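Local structure of uncharacterized protein (Thermus thermophilus HB8, 6SCE) at residues 300-305 / 429-434. The protein is a type III CRISPR defence nuclease that cuts DNA when activated by cyclic oligoadenylate, probably bound by its CARF domains. Sequence-based numbering, arbitrary orientation.
Sequences EQAVPL and LALRGY. With nucleotides of chain B.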
loop_
_atom_site.group_PDB
_atom_site.type_symbol
_atom_site.label_atom_id
_atom_site.label_comp_id
_atom_site.label_asym_id
_atom_site.label_seq_id
_atom_site.Cartn_x
_atom_site.Cartn_y
_atom_site.Cartn_z
ATOM N N GLU A 300 -1.987 -1.650 5.560
ATOM C CA GLU A 300 -2.223 -0.652 4.538
ATOM C C GLU A 300 -3.011 -1.204 3.340
ATOM O O GLU A 300 -3.876 -0.531 2.799
ATOM C CB GLU A 300 -0.897 -0.018 4.091
ATOM C CG GLU A 300 -1.017 0.946 2.912
ATOM C CD GLU A 300 -1.872 2.178 3.204
ATOM O OE1 GLU A 300 -1.907 2.594 4.384
ATOM O OE2 GLU A 300 -2.490 2.746 2.245
ATOM N N GLN A 301 -2.749 -2.435 2.938
ATOM C CA GLN A 301 -3.442 -2.969 1.744
ATOM C C GLN A 301 -4.747 -3.628 2.096
ATOM O O GLN A 301 -4.781 -4.586 2.846
ATOM C CB GLN A 301 -2.554 -3.939 0.996
ATOM C CG GLN A 301 -1.260 -3.348 0.545
ATOM C CD GLN A 301 -1.436 -2.094 -0.282
ATOM O OE1 GLN A 301 -2.244 -2.065 -1.223
ATOM N NE2 GLN A 301 -0.644 -1.065 0.014
ATOM N N ALA A 302 -5.838 -3.124 1.532
ATOM C CA ALA A 302 -7.146 -3.729 1.767
ATOM C C ALA A 302 -7.416 -4.957 0.896
ATOM O O ALA A 302 -8.162 -5.814 1.290
ATOM C CB ALA A 302 -8.238 -2.704 1.521
ATOM N N VAL A 303 -6.804 -5.041 -0.286
ATOM C CA VAL A 303 -7.167 -6.114 -1.230
ATOM C C VAL A 303 -6.979 -7.542 -0.665
ATOM O O VAL A 303 -7.848 -8.369 -0.838
ATOM C CB VAL A 303 -6.467 -5.935 -2.593
ATOM C CG1 VAL A 303 -6.598 -7.170 -3.461
ATOM C CG2 VAL A 303 -7.050 -4.724 -3.328
ATOM N N PRO A 304 -5.853 -7.831 0.029
ATOM C CA PRO A 304 -5.694 -9.177 0.557
ATOM C C PRO A 304 -6.767 -9.575 1.545
ATOM O O PRO A 304 -7.221 -10.726 1.570
ATOM C CB PRO A 304 -4.313 -9.131 1.225
ATOM C CG PRO A 304 -3.561 -8.085 0.447
ATOM C CD PRO A 304 -4.612 -7.046 0.126
ATOM N N LEU A 305 -7.180 -8.633 2.378
ATOM C CA LEU A 305 -8.253 -8.889 3.309
ATOM C C LEU A 305 -9.566 -9.142 2.591
ATOM O O LEU A 305 -10.349 -10.009 2.974
ATOM C CB LEU A 305 -8.419 -7.699 4.244
ATOM C CG LEU A 305 -9.389 -7.876 5.422
ATOM C CD1 LEU A 305 -9.233 -9.152 6.210
ATOM C CD2 LEU A 305 -9.187 -6.680 6.341
ATOM N N LEU A 429 -13.801 -0.647 -1.573
ATOM C CA LEU A 429 -13.610 0.729 -1.150
ATOM C C LEU A 429 -14.117 0.997 0.287
ATOM O O LEU A 429 -13.475 1.752 1.027
ATOM C CB LEU A 429 -14.277 1.698 -2.148
ATOM C CG LEU A 429 -13.503 1.976 -3.432
ATOM C CD1 LEU A 429 -14.441 2.577 -4.472
ATOM C CD2 LEU A 429 -12.320 2.900 -3.204
ATOM N N ALA A 430 -15.241 0.386 0.654
ATOM C CA ALA A 430 -15.750 0.454 2.016
ATOM C C ALA A 430 -14.704 -0.108 2.988
ATOM O O ALA A 430 -14.346 0.513 3.999
ATOM C CB ALA A 430 -17.051 -0.314 2.115
ATOM N N LEU A 431 -14.152 -1.266 2.639
ATOM C CA LEU A 431 -13.164 -1.903 3.503
ATOM C C LEU A 431 -11.975 -0.997 3.701
ATOM O O LEU A 431 -11.381 -0.939 4.774
ATOM C CB LEU A 431 -12.744 -3.259 2.918
ATOM C CG LEU A 431 -11.681 -4.043 3.666
ATOM C CD1 LEU A 431 -12.246 -4.508 4.994
ATOM C CD2 LEU A 431 -11.287 -5.231 2.793
ATOM N N ARG A 432 -11.634 -0.277 2.650
ATOM C CA ARG A 432 -10.555 0.664 2.662
ATOM C C ARG A 432 -10.833 1.943 3.422
ATOM O O ARG A 432 -9.907 2.629 3.762
ATOM C CB ARG A 432 -10.221 1.057 1.240
ATOM C CG ARG A 432 -9.123 2.090 1.060
ATOM C CD ARG A 432 -7.802 1.617 1.649
ATOM N NE ARG A 432 -6.794 2.642 1.465
ATOM C CZ ARG A 432 -6.736 3.771 2.177
ATOM N NH1 ARG A 432 -7.590 4.006 3.181
ATOM N NH2 ARG A 432 -5.802 4.645 1.904
ATOM N N GLY A 433 -12.089 2.256 3.676
ATOM C CA GLY A 433 -12.427 3.507 4.362
ATOM C C GLY A 433 -13.172 4.544 3.542
ATOM O O GLY A 433 -13.162 5.729 3.891
ATOM N N TYR A 434 -13.817 4.132 2.454
ATOM C CA TYR A 434 -14.522 5.091 1.592
ATOM C C TYR A 434 -15.915 4.605 1.222
ATOM O O TYR A 434 -16.128 3.408 0.987
ATOM C CB TYR A 434 -13.740 5.330 0.309
ATOM C CG TYR A 434 -12.491 6.116 0.521
ATOM C CD1 TYR A 434 -11.353 5.509 1.023
ATOM C CD2 TYR A 434 -12.449 7.482 0.265
ATOM C CE1 TYR A 434 -10.198 6.237 1.250
ATOM C CE2 TYR A 434 -11.290 8.213 0.481
ATOM C CZ TYR A 434 -10.167 7.578 0.981
ATOM O OH TYR A 434 -8.996 8.264 1.204
ATOM P P A B 4 0.865 -4.489 3.715
ATOM O OP1 A B 4 1.544 -3.565 2.764
ATOM O OP2 A B 4 -0.604 -4.310 3.994
ATOM O "O5'" A B 4 1.148 -5.988 3.236
ATOM C "C5'" A B 4 0.404 -6.483 2.113
ATOM C "C4'" A B 4 1.227 -7.553 1.438
ATOM O "O4'" A B 4 0.389 -8.302 0.512
ATOM C "C3'" A B 4 2.380 -6.993 0.616
ATOM O "O3'" A B 4 3.542 -7.816 0.578
ATOM C "C2'" A B 4 1.754 -6.957 -0.781
ATOM O "O2'" A B 4 2.716 -6.879 -1.809
ATOM C "C1'" A B 4 1.001 -8.275 -0.755
ATOM N N9 A B 4 -0.002 -8.431 -1.798
ATOM C C8 A B 4 -0.093 -9.520 -2.629
ATOM N N7 A B 4 -1.043 -9.401 -3.521
ATOM C C5 A B 4 -1.590 -8.142 -3.293
ATOM C C6 A B 4 -2.632 -7.425 -3.918
ATOM N N6 A B 4 -3.324 -7.866 -4.973
ATOM N N1 A B 4 -2.901 -6.181 -3.444
ATOM C C2 A B 4 -2.186 -5.722 -2.408
ATOM N N3 A B 4 -1.202 -6.315 -1.726
ATOM C C4 A B 4 -0.950 -7.535 -2.220
ATOM P P A B 3 7.339 -6.038 6.591
ATOM O OP1 A B 3 7.795 -6.681 7.889
ATOM O OP2 A B 3 7.495 -6.938 5.395
ATOM O "O5'" A B 3 5.831 -5.572 6.748
ATOM C "C5'" A B 3 5.181 -4.679 5.832
ATOM C "C4'" A B 3 3.735 -4.589 6.259
ATOM O "O4'" A B 3 3.651 -3.972 7.580
ATOM C "C3'" A B 3 2.826 -3.773 5.348
ATOM O "O3'" A B 3 1.685 -4.567 5.093
ATOM C "C2'" A B 3 2.501 -2.535 6.199
ATOM O "O2'" A B 3 1.258 -1.941 5.898
ATOM C "C1'" A B 3 2.524 -3.136 7.599
ATOM N N9 A B 3 2.724 -2.165 8.650
ATOM C C8 A B 3 3.698 -1.197 8.694
ATOM N N7 A B 3 3.648 -0.487 9.803
ATOM C C5 A B 3 2.612 -1.049 10.530
ATOM C C6 A B 3 2.082 -0.747 11.799
ATOM N N6 A B 3 2.580 0.205 12.583
ATOM N N1 A B 3 1.062 -1.522 12.238
ATOM C C2 A B 3 0.602 -2.502 11.451
ATOM N N3 A B 3 1.017 -2.875 10.234
ATOM C C4 A B 3 2.038 -2.094 9.833
HETATM O O HOH W 1 -4.149 1.141 0.234
#
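Backbone amides at the start of 300-305 grip the activator: Gln301 N donates to OP2 of A4 of chain B (3.0 Å, N-H...O 166°), and Glu300 N to O2' of A3 of chain B. The Pro304 ring lies over one face of the A4 base, its CG 3.7 Å from A4 N3, while Val303 CG1 sits at the same base's exocyclic N6. An alanine in place of Pro304 would remove CG and CD and is likely to leave the A4 base less firmly packed on this face, over N3 and C2. The opposite flank of this loop faces helix 425-432. There Ala302 CB points at the last helical turn, 4.2 Å from Leu431 CD2, the methyl that also touches Ala302 O (3.5 Å) and Leu305 CB; the other Leu431 methyl, CD1, reaches Leu305 CD2 at 4.0 Å. Helix 326-338 adds Phe335 against Leu431 and Phe336 against Leu305. Glu300, with CG anti to its backbone N (chi1 174°) and a bend at chi2, swings OE2 back towards Arg432. The resulting salt bridge is long, 3.8 Å to NH2, and purely electrostatic: OE2 lies well out of the guanidinium plane and no N-H points at it. A water bridges the pair, donating to Glu300 OE2 and accepting from Arg432 NE, while Arg432 NH2 bonds to Ser577 O. Gly433, at positive phi, ends helix 425-432 in a Schellman motif. The ligand loop, between strand 293-297 and helix 303-312 of a Rossmann-like core, is typical of a CARF-domain cyclic oligoadenylate site, here packed against the link to the following domain.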